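Local coordinates for uncharacterized protein Tm1382 (Thermotoga maritima, PDB 3E57) that is of unknown function but is probably a Nudix hydrolase, a family that typically cleaves nucleoside diphosphates linked to another moiety, at residues 74-78 / 79-83. Residues are numbered along the deposited sequence; the frame is centred on the assembly and turned at random.
Sequences VIMDG and DRVLI
V81 meets V74 and M76 on one face of a β hairpin with a two-residue loop, G78-D79, in the Nudix domain, where strand 66-77 reverses through a type II' turn into strand 80-85. Its CG2, anti to the backbone N, reaches V74 CG1 at 3.6 Å in a slanting methyl-to-methyl contact. M76, the non-hydrogen-bonded partner of V81, brings CG against V81 CB; its chain then bends at chi3 (84°) and carries CE over the turn, 3.8 Å from D79 C. L101 packs on both valines, and F207 lies against M76; V74, M76 and V81 are all buried.

I75 and L82 occupy the other face, running alongside each other in the same direction, with I75 CD1 4.0 Å from L82 CD2. I103 of strand 103-104 touches both of them. Their backbones are joined directly by L82 N to I75 O (2.9 Å), a nearly straight bond. Beyond it the strands diverge, and one water bridges them, accepting from I75 N and donating to L82 O.

Toward the loop, D77 and R80 form the hydrogen-bonded pair that closes the hairpin. The D77 N to R80 O bond is noticeably bent, while R80 N approaches D77 O from above the carbonyl plane. G78, at position i+1 of the turn, has a positive phi (64°), a conformation that favours glycine. The polar side chains of the closing pair reach further: D77 OD2 accepts from F166 N of strand 165-169, and the extended chain of R80 delivers NH1 to L179 O of strand 176-181, which pairs with strand 80-85. At the root of that arginine chain, R80 CB rests 3.5 Å from D77 O.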
# COMPACT_ATOMS: atom_id res chain seq x y z
N VAL B 74 -9.86 -8.29 -11.22
CA VAL B 74 -11.06 -7.54 -10.95
C VAL B 74 -11.81 -7.43 -12.28
O VAL B 74 -11.21 -7.09 -13.31
CB VAL B 74 -10.71 -6.13 -10.45
CG1 VAL B 74 -11.98 -5.28 -10.32
CG2 VAL B 74 -9.95 -6.22 -9.12
N ILE B 75 -13.09 -7.75 -12.25
CA ILE B 75 -13.90 -7.81 -13.47
C ILE B 75 -14.82 -6.61 -13.52
O ILE B 75 -15.49 -6.31 -12.54
CB ILE B 75 -14.73 -9.12 -13.50
CG1 ILE B 75 -13.79 -10.31 -13.73
CG2 ILE B 75 -15.80 -9.08 -14.60
CD1 ILE B 75 -14.44 -11.63 -13.51
N MET B 76 -14.81 -5.90 -14.66
CA MET B 76 -15.78 -4.84 -14.92
C MET B 76 -16.63 -5.14 -16.15
O MET B 76 -16.09 -5.49 -17.20
CB MET B 76 -15.08 -3.51 -15.13
CG MET B 76 -14.66 -2.82 -13.84
SD MET B 76 -14.15 -1.13 -14.13
CE MET B 76 -15.72 -0.25 -14.14
N ASP B 77 -17.95 -5.01 -15.99
CA ASP B 77 -18.92 -5.15 -17.08
C ASP B 77 -19.49 -3.76 -17.29
O ASP B 77 -20.24 -3.25 -16.45
CB ASP B 77 -20.03 -6.15 -16.67
CG ASP B 77 -20.98 -6.50 -17.83
OD1 ASP B 77 -21.15 -5.69 -18.76
OD2 ASP B 77 -21.59 -7.58 -17.78
N GLY B 78 -19.09 -3.12 -18.39
CA GLY B 78 -19.45 -1.74 -18.64
C GLY B 78 -18.83 -0.86 -17.58
O GLY B 78 -17.62 -0.92 -17.34
N ASP B 79 -19.66 -0.06 -16.91
CA ASP B 79 -19.16 0.84 -15.88
C ASP B 79 -19.43 0.28 -14.49
O ASP B 79 -19.43 1.03 -13.51
CB ASP B 79 -19.75 2.24 -16.05
CG ASP B 79 -18.89 3.13 -16.97
OD1 ASP B 79 -17.65 2.92 -17.04
OD2 ASP B 79 -19.45 4.04 -17.62
N ARG B 80 -19.63 -1.03 -14.41
CA ARG B 80 -19.89 -1.72 -13.15
C ARG B 80 -18.78 -2.70 -12.85
O ARG B 80 -18.15 -3.23 -13.77
CB ARG B 80 -21.23 -2.45 -13.20
CG ARG B 80 -22.41 -1.51 -13.26
CD ARG B 80 -23.73 -2.27 -13.28
NE ARG B 80 -24.87 -1.36 -13.15
CZ ARG B 80 -25.64 -1.22 -12.06
NH1 ARG B 80 -25.43 -1.95 -10.97
NH2 ARG B 80 -26.64 -0.35 -12.08
N VAL B 81 -18.54 -2.93 -11.56
CA VAL B 81 -17.49 -3.83 -11.11
C VAL B 81 -18.12 -4.99 -10.35
O VAL B 81 -19.11 -4.80 -9.63
CB VAL B 81 -16.45 -3.10 -10.21
CG1 VAL B 81 -17.09 -2.52 -8.97
CG2 VAL B 81 -15.31 -4.06 -9.84
N LEU B 82 -17.54 -6.18 -10.51
CA LEU B 82 -18.05 -7.38 -9.87
C LEU B 82 -17.59 -7.49 -8.41
O LEU B 82 -16.40 -7.49 -8.14
CB LEU B 82 -17.61 -8.62 -10.65
CG LEU B 82 -18.05 -9.98 -10.11
CD1 LEU B 82 -19.55 -10.16 -10.24
CD2 LEU B 82 -17.29 -11.10 -10.80
N ILE B 83 -18.55 -7.59 -7.51
CA ILE B 83 -18.32 -7.84 -6.09
C ILE B 83 -18.91 -9.22 -5.80
O ILE B 83 -20.00 -9.53 -6.27
CB ILE B 83 -19.06 -6.80 -5.23
CG1 ILE B 83 -18.47 -5.41 -5.46
CG2 ILE B 83 -18.99 -7.16 -3.76
CD1 ILE B 83 -17.13 -5.19 -4.84
O HOH W 1 -14.15 -8.75 -9.67